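Long-range contacts in secreted effector protein sseI (Salmonella enterica subsp. enterica serovar Typhimurium, PDB 4G29), which is a secreted Salmonella virulence effector whose catalytic domain belongs to the cysteine protease superfamily and has a papain-like fold, consistent with a thiol-dependent hydrolase: residues R62-F67 and A82-K87; E75-H80 and L151-E156; F94-H99 and P112-A117; I133-F138 and G162-T167. All coordinates share one frame; numbering follows the deposited sequence.

Contact 1 (R62-F67 and A82-K87); sequences RYRGIF and AVVGNK
V84 on one strand meets two arginines of the other, R62 and R64, and these three residues bury the largest areas of the contact. The valine divides its methyls between them. CG1, anti to the backbone N (chi1 -167°), lies over one face of the R62 guanidinium, toward the rim, with CG1 3.9 Å from NH2 of R62. CG2 meets R64 over a guanidinium face, CG2 being 3.5 Å from NE of R64. In the R62 chain, the bend at chi3 (-74°) turns NE back toward V84. The polar ends have other partners: R62 pairs with D91 and the carbonyl of N60, whereas R64 forms a salt bridge to D137 and a cation-pi contact with Y135. Such apolar cover of guanidinium faces leaves their N-H groups available to acidic partners.

Beneath the side chains runs regular antiparallel bonding. R62 N gives to V84 O at 2.8 Å, answered by V84 N to R62 O at 2.8 Å; R64 N to A82 O and A82 N to R64 O repeat the pattern. On the sheet's other face, Y63 CD1 lies 4.2 Å from V83 CG2, and V83 continues onto helix 42-55. The arrangement is that of a twisted beta hairpin, here within the central antiparallel sheet of a papain-like domain.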
loop_
_atom_site.group_PDB
_atom_site.type_symbol
_atom_site.label_atom_id
_atom_site.label_comp_id
_atom_site.label_asym_id
_atom_site.label_seq_id
_atom_site.Cartn_x
_atom_site.Cartn_y
_atom_site.Cartn_z
ATOM N N ARG A 62 4.857 -10.546 -2.152
ATOM C CA ARG A 62 3.656 -10.262 -2.893
ATOM C C ARG A 62 3.582 -8.757 -3.127
ATOM O O ARG A 62 4.137 -7.983 -2.325
ATOM C CB ARG A 62 2.427 -10.710 -2.113
ATOM C CG ARG A 62 2.206 -12.192 -2.060
ATOM C CD ARG A 62 1.750 -12.588 -0.673
ATOM N NE ARG A 62 2.849 -12.535 0.290
ATOM C CZ ARG A 62 2.728 -12.501 1.616
ATOM N NH1 ARG A 62 1.523 -12.505 2.222
ATOM N NH2 ARG A 62 3.817 -12.495 2.363
ATOM N N TYR A 63 2.789 -8.401 -4.149
ATOM C CA TYR A 63 2.572 -7.052 -4.585
ATOM C C TYR A 63 1.128 -6.724 -4.267
ATOM O O TYR A 63 0.242 -7.371 -4.759
ATOM C CB TYR A 63 2.891 -6.934 -6.055
ATOM C CG TYR A 63 4.335 -7.279 -6.346
ATOM C CD1 TYR A 63 5.368 -6.371 -6.072
ATOM C CD2 TYR A 63 4.684 -8.546 -6.802
ATOM C CE1 TYR A 63 6.685 -6.681 -6.335
ATOM C CE2 TYR A 63 6.027 -8.893 -6.984
ATOM C CZ TYR A 63 6.999 -7.969 -6.787
ATOM O OH TYR A 63 8.294 -8.393 -7.011
ATOM N N ARG A 64 0.958 -5.712 -3.421
ATOM C CA ARG A 64 -0.323 -5.329 -2.918
ATOM C C ARG A 64 -0.900 -4.170 -3.710
ATOM O O ARG A 64 -0.386 -3.048 -3.631
ATOM C CB ARG A 64 -0.230 -4.990 -1.405
ATOM C CG ARG A 64 -1.602 -4.696 -0.763
ATOM C CD ARG A 64 -1.544 -4.795 0.767
ATOM N NE ARG A 64 -1.333 -6.179 1.190
ATOM C CZ ARG A 64 -1.400 -6.626 2.441
ATOM N NH1 ARG A 64 -1.567 -5.776 3.430
ATOM N NH2 ARG A 64 -1.259 -7.918 2.727
ATOM N N GLY A 65 -1.974 -4.431 -4.458
ATOM C CA GLY A 65 -2.712 -3.417 -5.208
ATOM C C GLY A 65 -3.881 -2.937 -4.378
ATOM O O GLY A 65 -4.595 -3.773 -3.778
ATOM N N ILE A 66 -4.027 -1.636 -4.254
ATOM C CA ILE A 66 -4.995 -1.014 -3.381
ATOM C C ILE A 66 -5.874 0.021 -4.123
ATOM O O ILE A 66 -5.381 0.792 -5.009
ATOM C CB ILE A 66 -4.245 -0.277 -2.198
ATOM C CG1 ILE A 66 -3.290 -1.228 -1.492
ATOM C CG2 ILE A 66 -5.189 0.512 -1.197
ATOM C CD1 ILE A 66 -2.042 -0.528 -0.975
ATOM N N PHE A 67 -7.178 0.029 -3.804
ATOM C CA PHE A 67 -8.012 1.159 -4.186
ATOM C C PHE A 67 -8.530 1.901 -2.947
ATOM O O PHE A 67 -8.832 1.279 -1.906
ATOM C CB PHE A 67 -9.222 0.762 -5.011
ATOM C CG PHE A 67 -8.937 0.451 -6.480
ATOM C CD1 PHE A 67 -8.000 1.207 -7.257
ATOM C CD2 PHE A 67 -9.692 -0.523 -7.147
ATOM C CE1 PHE A 67 -7.793 0.926 -8.602
ATOM C CE2 PHE A 67 -9.435 -0.830 -8.517
ATOM C CZ PHE A 67 -8.512 -0.052 -9.224
ATOM N N ALA A 82 1.871 -1.451 -2.487
ATOM C CA ALA A 82 2.851 -1.710 -1.457
ATOM C C ALA A 82 3.442 -3.112 -1.721
ATOM O O ALA A 82 2.923 -3.840 -2.560
ATOM C CB ALA A 82 2.216 -1.640 -0.035
ATOM N N VAL A 83 4.428 -3.497 -0.944
ATOM C CA VAL A 83 5.048 -4.839 -1.096
ATOM C C VAL A 83 5.003 -5.562 0.247
ATOM O O VAL A 83 5.273 -4.958 1.287
ATOM C CB VAL A 83 6.486 -4.741 -1.675
ATOM C CG1 VAL A 83 7.043 -6.104 -2.014
ATOM C CG2 VAL A 83 6.546 -3.823 -2.939
ATOM N N VAL A 84 4.621 -6.834 0.216
ATOM C CA VAL A 84 4.429 -7.639 1.416
ATOM C C VAL A 84 5.406 -8.811 1.375
ATOM O O VAL A 84 5.650 -9.427 0.314
ATOM C CB VAL A 84 3.014 -8.248 1.447
ATOM C CG1 VAL A 84 2.709 -8.812 2.824
ATOM C CG2 VAL A 84 1.984 -7.276 0.956
ATOM N N GLY A 85 5.967 -9.148 2.528
ATOM C CA GLY A 85 6.855 -10.307 2.599
ATOM C C GLY A 85 6.871 -10.935 3.976
ATOM O O GLY A 85 6.595 -10.281 4.992
ATOM N N ASN A 86 7.182 -12.223 3.974
ATOM C CA ASN A 86 7.270 -13.022 5.168
ATOM C C ASN A 86 8.668 -12.962 5.762
ATOM O O ASN A 86 9.656 -13.071 5.053
ATOM C CB ASN A 86 6.969 -14.487 4.852
ATOM C CG ASN A 86 7.337 -15.436 6.013
ATOM O OD1 ASN A 86 8.307 -16.209 5.943
ATOM N ND2 ASN A 86 6.574 -15.365 7.083
ATOM N N LYS A 87 8.737 -12.848 7.076
ATOM C CA LYS A 87 9.994 -13.010 7.767
ATOM C C LYS A 87 9.683 -13.722 9.071
ATOM O O LYS A 87 9.000 -13.182 9.935
ATOM C CB LYS A 87 10.605 -11.637 8.006
ATOM C CG LYS A 87 11.939 -11.640 8.706
ATOM C CD LYS A 87 13.097 -11.295 7.793
ATOM C CE LYS A 87 14.395 -11.340 8.612
ATOM N NZ LYS A 87 15.581 -11.250 7.768
#

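Contact 2 (E75-H80 and L151-E156); sequences EIPTNH and LPRELE
E75 and R153 join the two segments through a single backbone hydrogen bond: R153 N gives to E75 O at 3.1 Å, with an N-H...O angle of 167°. The donor stands nearly along the C=O axis, so the bond is straight at both ends. The same oxygen also receives a CA-H...O contact from P152, whose CA is 3.4 Å from E75 O. The nearest CA atoms are those of I76 and P152, 4.8 Å apart, yet no ladder of bonds follows; two loops meet at one point rather than as strands.

Side chains add a thin apolar layer. I76 reaches across with its longer branch, CG1 lying 3.9 Å from P152 CA, while CD1 comes to 4.3 Å from P152 CD. Its CG2, anti to the backbone N, instead faces the carbonyl of L151, 3.9 Å from that oxygen. P77 and R153 cross at about a right angle, with P77 CD 4.1 Å from R153 CB, so the arginine contributes the base of its chain here. Its guanidinium turns to other partners, forming salt bridges with E158 and D149.

This surface contact lies beside strand 61-69: F67 packs against both P77 and R153, and W69 against P77 and L155. L155 also touches W171 of helix 170-176, while the chain beyond P77 enters strand 78-87.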
loop_
_atom_site.group_PDB
_atom_site.type_symbol
_atom_site.label_atom_id
_atom_site.label_comp_id
_atom_site.label_asym_id
_atom_site.label_seq_id
_atom_site.Cartn_x
_atom_site.Cartn_y
_atom_site.Cartn_z
ATOM N N GLU A 75 -15.350 8.367 -10.691
ATOM C CA GLU A 75 -15.113 7.747 -11.988
ATOM C C GLU A 75 -13.877 6.871 -12.044
ATOM O O GLU A 75 -13.884 5.855 -12.730
ATOM C CB GLU A 75 -15.044 8.836 -13.064
ATOM C CG GLU A 75 -16.401 9.517 -13.328
ATOM C CD GLU A 75 -16.377 10.342 -14.595
ATOM O OE1 GLU A 75 -16.243 9.758 -15.704
ATOM O OE2 GLU A 75 -16.445 11.583 -14.478
ATOM N N ILE A 76 -12.808 7.289 -11.357
ATOM C CA ILE A 76 -11.562 6.550 -11.288
ATOM C C ILE A 76 -11.113 6.552 -9.826
ATOM O O ILE A 76 -10.771 7.616 -9.277
ATOM C CB ILE A 76 -10.421 7.143 -12.193
ATOM C CG1 ILE A 76 -10.895 7.268 -13.642
ATOM C CG2 ILE A 76 -9.137 6.245 -12.060
ATOM C CD1 ILE A 76 -9.840 7.866 -14.677
ATOM N N PRO A 77 -11.083 5.381 -9.195
ATOM C CA PRO A 77 -10.643 5.387 -7.809
ATOM C C PRO A 77 -9.160 5.714 -7.697
ATOM O O PRO A 77 -8.429 5.682 -8.669
ATOM C CB PRO A 77 -10.819 3.916 -7.399
ATOM C CG PRO A 77 -10.587 3.133 -8.662
ATOM C CD PRO A 77 -11.371 4.010 -9.657
ATOM N N THR A 78 -8.742 6.120 -6.518
ATOM C CA THR A 78 -7.320 6.319 -6.260
ATOM C C THR A 78 -6.653 4.969 -6.047
ATOM O O THR A 78 -7.167 4.130 -5.296
ATOM C CB THR A 78 -7.158 7.192 -5.084
ATOM O OG1 THR A 78 -7.749 8.467 -5.362
ATOM C CG2 THR A 78 -5.644 7.332 -4.700
ATOM N N ASN A 79 -5.522 4.767 -6.695
ATOM C CA ASN A 79 -4.787 3.519 -6.523
ATOM C C ASN A 79 -3.541 3.728 -5.676
ATOM O O ASN A 79 -3.060 4.879 -5.440
ATOM C CB ASN A 79 -4.570 2.777 -7.849
ATOM C CG ASN A 79 -3.580 3.473 -8.768
ATOM O OD1 ASN A 79 -3.072 4.549 -8.412
ATOM N ND2 ASN A 79 -3.263 2.867 -9.938
ATOM N N HIS A 80 -3.015 2.633 -5.178
ATOM C CA HIS A 80 -1.790 2.636 -4.423
ATOM C C HIS A 80 -1.220 1.202 -4.438
ATOM O O HIS A 80 -1.932 0.239 -4.725
ATOM C CB HIS A 80 -2.026 3.089 -2.978
ATOM C CG HIS A 80 -0.768 3.383 -2.215
ATOM N ND1 HIS A 80 0.154 4.326 -2.620
ATOM C CD2 HIS A 80 -0.277 2.847 -1.068
ATOM C CE1 HIS A 80 1.150 4.352 -1.756
ATOM N NE2 HIS A 80 0.922 3.448 -0.814
ATOM N N LEU A 151 -7.779 3.488 -14.883
ATOM C CA LEU A 151 -8.787 3.704 -15.883
ATOM C C LEU A 151 -10.185 3.660 -15.266
ATOM O O LEU A 151 -10.330 3.139 -14.152
ATOM C CB LEU A 151 -8.631 2.677 -17.013
ATOM C CG LEU A 151 -7.275 2.687 -17.739
ATOM C CD1 LEU A 151 -7.311 1.610 -18.790
ATOM C CD2 LEU A 151 -7.012 4.062 -18.347
ATOM N N PRO A 152 -11.205 4.174 -15.988
ATOM C CA PRO A 152 -12.550 4.253 -15.393
ATOM C C PRO A 152 -13.101 2.887 -14.970
ATOM O O PRO A 152 -12.902 1.833 -15.654
ATOM C CB PRO A 152 -13.400 4.890 -16.495
ATOM C CG PRO A 152 -12.429 5.515 -17.432
ATOM C CD PRO A 152 -11.177 4.759 -17.342
ATOM N N ARG A 153 -13.790 2.923 -13.826
ATOM C CA ARG A 153 -14.334 1.762 -13.199
ATOM C C ARG A 153 -15.622 2.145 -12.492
ATOM O O ARG A 153 -15.655 3.145 -11.830
ATOM C CB ARG A 153 -13.284 1.353 -12.147
ATOM C CG ARG A 153 -13.430 0.116 -11.597
ATOM C CD ARG A 153 -12.206 -0.255 -10.804
ATOM N NE ARG A 153 -10.976 -0.391 -11.560
ATOM C CZ ARG A 153 -10.348 -1.545 -11.840
ATOM N NH1 ARG A 153 -10.853 -2.712 -11.452
ATOM N NH2 ARG A 153 -9.182 -1.510 -12.503
ATOM N N GLU A 154 -16.641 1.310 -12.549
ATOM C CA GLU A 154 -17.875 1.582 -11.811
ATOM C C GLU A 154 -17.933 0.689 -10.561
ATOM O O GLU A 154 -17.916 -0.531 -10.672
ATOM C CB GLU A 154 -19.043 1.313 -12.718
ATOM C CG GLU A 154 -20.393 1.590 -12.062
ATOM C CD GLU A 154 -21.553 1.090 -12.901
ATOM O OE1 GLU A 154 -21.508 -0.107 -13.274
ATOM O OE2 GLU A 154 -22.503 1.873 -13.133
ATOM N N LEU A 155 -17.977 1.309 -9.380
ATOM C CA LEU A 155 -17.844 0.578 -8.109
ATOM C C LEU A 155 -18.963 -0.478 -8.020
ATOM O O LEU A 155 -18.734 -1.647 -7.695
ATOM C CB LEU A 155 -17.884 1.547 -6.920
ATOM C CG LEU A 155 -17.911 0.906 -5.540
ATOM C CD1 LEU A 155 -16.679 0.021 -5.304
ATOM C CD2 LEU A 155 -18.010 2.013 -4.492
ATOM N N GLU A 156 -20.158 -0.055 -8.355
ATOM C CA GLU A 156 -21.331 -0.900 -8.220
ATOM C C GLU A 156 -21.207 -2.213 -9.003
ATOM O O GLU A 156 -21.852 -3.193 -8.663
ATOM C CB GLU A 156 -22.556 -0.090 -8.624
ATOM C CG GLU A 156 -23.837 -0.808 -8.927
ATOM C CD GLU A 156 -24.746 0.086 -9.764
ATOM O OE1 GLU A 156 -25.187 1.124 -9.219
ATOM O OE2 GLU A 156 -24.965 -0.211 -10.968
#

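Contact 3 (F94-H99 and P112-A117); sequences FDVSAH and PLILSA
F94 and I114 form the tight end of an antiparallel strand pair at the edge of the papain-like domain's sheet. I114 CG2 sits over the centre of the F94 ring, 3.6 Å from the centroid, a CH-pi contact with the methyl only 11° off the ring normal. F58, V49 and Y21 also adjoin that phenylalanine. On the other sheet face, D95 and L113 lie side by side, and L113 CD1 reaches A98 CB at 3.6 Å. Two backbone bonds tie this pair: D95 N to L113 O at 2.8 Å and L113 N to D95 O at 3.0 Å, the latter donor well above the carbonyl plane. The D95 carboxylate takes bonds from H80, W120 and Y124, consistent with the acid of a Cys-His-Asp triad with C42.

Past D95 the chain leaves the strand in a type I turn, and the more exposed end of the contact is that of P112 and H99. It still touches, P112 CB lying 3.6 Å from V96 O, but P112 CD meets one face of the H99 ring in a looser CH-pi contact, offset toward the rim, than I114 CG2 makes with F94. The ring is held by its own segment, with H99 NE2 giving to V96 O at 3.2 Å, the oxygen in the ring plane.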
loop_
_atom_site.group_PDB
_atom_site.type_symbol
_atom_site.label_atom_id
_atom_site.label_comp_id
_atom_site.label_asym_id
_atom_site.label_seq_id
_atom_site.Cartn_x
_atom_site.Cartn_y
_atom_site.Cartn_z
ATOM N N PHE A 94 6.134 -3.173 3.342
ATOM C CA PHE A 94 6.932 -2.002 2.998
ATOM C C PHE A 94 6.063 -1.112 2.111
ATOM O O PHE A 94 5.670 -1.488 0.972
ATOM C CB PHE A 94 8.206 -2.429 2.279
ATOM C CG PHE A 94 9.306 -2.954 3.169
ATOM C CD1 PHE A 94 9.157 -4.121 3.910
ATOM C CD2 PHE A 94 10.574 -2.354 3.121
ATOM C CE1 PHE A 94 10.227 -4.632 4.696
ATOM C CE2 PHE A 94 11.607 -2.846 3.832
ATOM C CZ PHE A 94 11.445 -3.982 4.666
ATOM N N ASP A 95 5.750 0.068 2.620
ATOM C CA ASP A 95 4.915 1.017 1.910
ATOM C C ASP A 95 5.564 2.382 2.032
ATOM O O ASP A 95 5.086 3.264 2.755
ATOM C CB ASP A 95 3.499 0.981 2.515
ATOM C CG ASP A 95 2.484 1.866 1.783
ATOM O OD1 ASP A 95 2.843 2.520 0.796
ATOM O OD2 ASP A 95 1.306 1.879 2.244
ATOM N N VAL A 96 6.683 2.514 1.335
ATOM C CA VAL A 96 7.552 3.669 1.453
ATOM C C VAL A 96 7.058 4.932 0.705
ATOM O O VAL A 96 7.705 5.960 0.785
ATOM C CB VAL A 96 9.031 3.353 1.125
ATOM C CG1 VAL A 96 9.562 2.130 1.944
ATOM C CG2 VAL A 96 9.251 3.074 -0.354
ATOM N N SER A 97 5.923 4.846 0.018
ATOM C CA SER A 97 5.302 6.009 -0.605
ATOM C C SER A 97 3.906 6.325 -0.059
ATOM O O SER A 97 3.164 7.094 -0.677
ATOM C CB SER A 97 5.272 5.868 -2.109
ATOM O OG SER A 97 4.431 4.836 -2.556
ATOM N N ALA A 98 3.559 5.782 1.110
ATOM C CA ALA A 98 2.225 5.967 1.719
ATOM C C ALA A 98 1.913 7.447 1.890
ATOM O O ALA A 98 0.775 7.906 1.745
ATOM C CB ALA A 98 2.165 5.242 3.137
ATOM N N HIS A 99 2.943 8.181 2.253
ATOM C CA HIS A 99 2.811 9.599 2.521
ATOM C C HIS A 99 2.483 10.442 1.316
ATOM O O HIS A 99 2.250 11.676 1.488
ATOM C CB HIS A 99 4.001 10.200 3.246
ATOM C CG HIS A 99 5.295 9.873 2.598
ATOM N ND1 HIS A 99 6.180 10.832 2.154
ATOM C CD2 HIS A 99 5.797 8.687 2.223
ATOM C CE1 HIS A 99 7.233 10.217 1.626
ATOM N NE2 HIS A 99 7.007 8.918 1.637
ATOM N N PRO A 112 7.078 7.395 5.169
ATOM C CA PRO A 112 7.146 6.023 4.684
ATOM C C PRO A 112 6.825 5.014 5.807
ATOM O O PRO A 112 7.209 5.243 6.964
ATOM C CB PRO A 112 8.601 5.876 4.271
ATOM C CG PRO A 112 9.319 7.028 4.890
ATOM C CD PRO A 112 8.358 8.104 5.017
ATOM N N LEU A 113 6.140 3.935 5.458
ATOM C CA LEU A 113 5.757 2.912 6.434
ATOM C C LEU A 113 6.537 1.634 6.154
ATOM O O LEU A 113 6.624 1.198 5.041
ATOM C CB LEU A 113 4.262 2.573 6.300
ATOM C CG LEU A 113 3.281 3.732 6.395
ATOM C CD1 LEU A 113 1.852 3.230 6.098
ATOM C CD2 LEU A 113 3.438 4.494 7.720
ATOM N N ILE A 114 7.069 1.036 7.218
ATOM C CA ILE A 114 7.520 -0.369 7.182
ATOM C C ILE A 114 6.967 -0.974 8.486
ATOM O O ILE A 114 7.454 -0.674 9.591
ATOM C CB ILE A 114 9.044 -0.487 7.117
ATOM C CG1 ILE A 114 9.623 0.265 5.915
ATOM C CG2 ILE A 114 9.493 -2.016 7.050
ATOM C CD1 ILE A 114 11.160 0.294 5.890
ATOM N N LEU A 115 5.945 -1.807 8.347
ATOM C CA LEU A 115 5.119 -2.222 9.447
ATOM C C LEU A 115 4.771 -3.678 9.344
ATOM O O LEU A 115 4.817 -4.235 8.274
ATOM C CB LEU A 115 3.808 -1.444 9.492
ATOM C CG LEU A 115 3.864 0.066 9.814
ATOM C CD1 LEU A 115 2.533 0.698 9.600
ATOM C CD2 LEU A 115 4.300 0.223 11.298
ATOM N N SER A 116 4.362 -4.313 10.443
ATOM C CA SER A 116 3.731 -5.629 10.250
ATOM C C SER A 116 2.442 -5.474 9.441
ATOM O O SER A 116 1.890 -4.370 9.331
ATOM C CB SER A 116 3.399 -6.309 11.570
ATOM O OG SER A 116 2.234 -5.735 12.173
ATOM N N ALA A 117 1.938 -6.566 8.877
ATOM C CA ALA A 117 0.719 -6.462 8.076
ATOM C C ALA A 117 -0.417 -5.956 8.952
ATOM O O ALA A 117 -1.226 -5.170 8.507
ATOM C CB ALA A 117 0.339 -7.785 7.465
#

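Contact 4 (I133-F138 and G162-T167); sequences IYYTDF and GKVFVT
Y135 and V164 pair at the middle of the contact, through backbone bonds from Y135 N to V164 O at 2.9 Å and from V164 N to Y135 O at 2.7 Å. Nearby, I133 O accepts from two successive amides, V166 N and T167 N. Above the central pair, V164 CB lies over one face of the Y135 ring in a CH-pi contact, 3.8 Å from the centroid. CG2 of V166 comes instead to the ring edge, 3.6 Å from Y135 CD2, so two valines fit against face and rim. Chi1 of 74° sets CG of Y135 between the backbone N and the carbonyl carbon, from where the ring lies against V164 and V166. The opposite sheet face carries Y134, whose CD1 is 3.4 Å from K163 CG and whose CB touches F165.

The flanks are fixed by hydroxyls. T136 OG1 gives to G162 O at 2.9 Å and is also bonded to Y148 OH. T167 OG1 accepts from I133 N at 2.9 Å and bonds to the carbonyl of K131.

Further out, R64 makes a cation-pi contact with the Y135 ring, W69 NE1 bonds Y134 OH, and Y124 adjoins I133 and V166. With V166 near helical backbone angles (-88°/-44°), the double grip on I133 O has the bonding pattern of a classic beta bulge, ending the short edge strand of the antiparallel sheet in a papain-like fold.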
loop_
_atom_site.group_PDB
_atom_site.type_symbol
_atom_site.label_atom_id
_atom_site.label_comp_id
_atom_site.label_asym_id
_atom_site.label_seq_id
_atom_site.Cartn_x
_atom_site.Cartn_y
_atom_site.Cartn_z
ATOM N N ILE A 133 -11.440 1.439 1.501
ATOM C CA ILE A 133 -10.113 0.955 1.124
ATOM C C ILE A 133 -10.122 -0.567 1.081
ATOM O O ILE A 133 -10.506 -1.218 2.059
ATOM C CB ILE A 133 -9.033 1.447 2.090
ATOM C CG1 ILE A 133 -9.093 2.982 2.240
ATOM C CG2 ILE A 133 -7.641 0.940 1.607
ATOM C CD1 ILE A 133 -7.986 3.577 3.102
ATOM N N TYR A 134 -9.680 -1.117 -0.047
ATOM C CA TYR A 134 -9.486 -2.571 -0.194
ATOM C C TYR A 134 -8.276 -2.875 -1.083
ATOM O O TYR A 134 -7.843 -2.019 -1.848
ATOM C CB TYR A 134 -10.783 -3.230 -0.692
ATOM C CG TYR A 134 -11.277 -2.837 -2.034
ATOM C CD1 TYR A 134 -10.618 -3.262 -3.223
ATOM C CD2 TYR A 134 -12.387 -2.029 -2.155
ATOM C CE1 TYR A 134 -11.120 -2.905 -4.443
ATOM C CE2 TYR A 134 -12.894 -1.687 -3.382
ATOM C CZ TYR A 134 -12.269 -2.104 -4.503
ATOM O OH TYR A 134 -12.775 -1.713 -5.705
ATOM N N TYR A 135 -7.840 -4.119 -1.020
ATOM C CA TYR A 135 -6.663 -4.573 -1.717
ATOM C C TYR A 135 -6.734 -6.031 -2.143
ATOM O O TYR A 135 -7.595 -6.837 -1.678
ATOM C CB TYR A 135 -5.439 -4.296 -0.839
ATOM C CG TYR A 135 -5.280 -5.238 0.358
ATOM C CD1 TYR A 135 -4.725 -6.504 0.182
ATOM C CD2 TYR A 135 -5.648 -4.839 1.646
ATOM C CE1 TYR A 135 -4.541 -7.346 1.236
ATOM C CE2 TYR A 135 -5.504 -5.686 2.712
ATOM C CZ TYR A 135 -4.933 -6.919 2.521
ATOM O OH TYR A 135 -4.791 -7.716 3.653
ATOM N N THR A 136 -5.768 -6.389 -3.000
ATOM C CA THR A 136 -5.544 -7.749 -3.352
ATOM C C THR A 136 -4.007 -7.909 -3.457
ATOM O O THR A 136 -3.346 -6.996 -3.928
ATOM C CB THR A 136 -6.178 -8.117 -4.731
ATOM O OG1 THR A 136 -7.567 -7.797 -4.750
ATOM C CG2 THR A 136 -5.915 -9.616 -5.115
ATOM N N ASP A 137 -3.471 -9.018 -2.942
ATOM C CA ASP A 137 -2.072 -9.405 -3.143
ATOM C C ASP A 137 -1.870 -10.287 -4.370
ATOM O O ASP A 137 -2.650 -11.235 -4.635
ATOM C CB ASP A 137 -1.520 -10.094 -1.881
ATOM C CG ASP A 137 -1.452 -9.192 -0.672
ATOM O OD1 ASP A 137 -1.343 -7.984 -0.827
ATOM O OD2 ASP A 137 -1.506 -9.713 0.470
ATOM N N PHE A 138 -0.774 -10.027 -5.085
ATOM C CA PHE A 138 -0.449 -10.693 -6.346
ATOM C C PHE A 138 0.983 -11.171 -6.302
ATOM O O PHE A 138 1.836 -10.603 -5.611
ATOM C CB PHE A 138 -0.609 -9.712 -7.517
ATOM C CG PHE A 138 -1.970 -9.185 -7.675
ATOM C CD1 PHE A 138 -2.868 -9.837 -8.493
ATOM C CD2 PHE A 138 -2.376 -7.987 -7.072
ATOM C CE1 PHE A 138 -4.152 -9.349 -8.669
ATOM C CE2 PHE A 138 -3.681 -7.507 -7.305
ATOM C CZ PHE A 138 -4.529 -8.183 -8.062
ATOM N N GLY A 162 -12.020 -11.713 -4.081
ATOM C CA GLY A 162 -10.574 -11.556 -3.977
ATOM C C GLY A 162 -10.142 -10.198 -3.452
ATOM O O GLY A 162 -8.944 -9.898 -3.365
ATOM N N LYS A 163 -11.113 -9.376 -3.066
ATOM C CA LYS A 163 -10.830 -8.097 -2.427
ATOM C C LYS A 163 -10.812 -8.261 -0.913
ATOM O O LYS A 163 -11.696 -8.954 -0.296
ATOM C CB LYS A 163 -11.884 -7.048 -2.773
ATOM C CG LYS A 163 -11.774 -6.329 -4.092
ATOM C CD LYS A 163 -11.185 -7.073 -5.215
ATOM C CE LYS A 163 -11.363 -6.349 -6.588
ATOM N NZ LYS A 163 -10.986 -7.338 -7.628
ATOM N N VAL A 164 -9.816 -7.657 -0.305
ATOM C CA VAL A 164 -9.669 -7.640 1.137
ATOM C C VAL A 164 -9.935 -6.236 1.645
ATOM O O VAL A 164 -9.236 -5.300 1.275
ATOM C CB VAL A 164 -8.283 -8.130 1.606
ATOM C CG1 VAL A 164 -8.183 -8.155 3.132
ATOM C CG2 VAL A 164 -7.941 -9.509 0.975
ATOM N N PHE A 165 -10.949 -6.061 2.488
ATOM C CA PHE A 165 -11.294 -4.732 3.028
ATOM C C PHE A 165 -10.383 -4.351 4.164
ATOM O O PHE A 165 -10.136 -5.142 5.085
ATOM C CB PHE A 165 -12.751 -4.671 3.457
ATOM C CG PHE A 165 -13.698 -4.891 2.333
ATOM C CD1 PHE A 165 -14.007 -3.838 1.461
ATOM C CD2 PHE A 165 -14.329 -6.111 2.149
ATOM C CE1 PHE A 165 -14.843 -4.050 0.408
ATOM C CE2 PHE A 165 -15.218 -6.293 1.102
ATOM C CZ PHE A 165 -15.440 -5.274 0.234
ATOM N N VAL A 166 -9.853 -3.132 4.050
ATOM C CA VAL A 166 -9.187 -2.421 5.124
ATOM C C VAL A 166 -10.188 -1.612 5.936
ATOM O O VAL A 166 -10.166 -1.625 7.172
ATOM C CB VAL A 166 -8.115 -1.538 4.571
ATOM C CG1 VAL A 166 -7.505 -0.700 5.701
ATOM C CG2 VAL A 166 -7.043 -2.445 3.928
ATOM N N THR A 167 -11.088 -0.942 5.227
ATOM C CA THR A 167 -12.230 -0.233 5.791
ATOM C C THR A 167 -13.527 -0.680 5.146
ATOM O O THR A 167 -13.504 -1.304 4.119
ATOM C CB THR A 167 -12.103 1.315 5.628
ATOM O OG1 THR A 167 -12.231 1.681 4.244
ATOM C CG2 THR A 167 -10.846 1.850 6.239
#

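Contacts 1, 3 and 4 belong to one antiparallel sheet, whereas contact 2 joins the loop leading into strand 78-87 to a loop after helix 141-147. Contacts 1 and 3 are buried, contact 4 is partly so at an outermost strand, and contact 2 lies on the surface, its centre about 16 Å from the centre of the chain. Chemistry follows place: contact 1 combines charged groups with apolar cover, contact 3 is mostly apolar around a polar carboxylate, contact 4 adds hydroxyl bonds, and contact 2 relies on one backbone bond. Strand 78-87 serves contacts 1 and 2, and H80 of contact 2 reaches D95 of contact 3. R64 links contact 1 to contact 4 through D137.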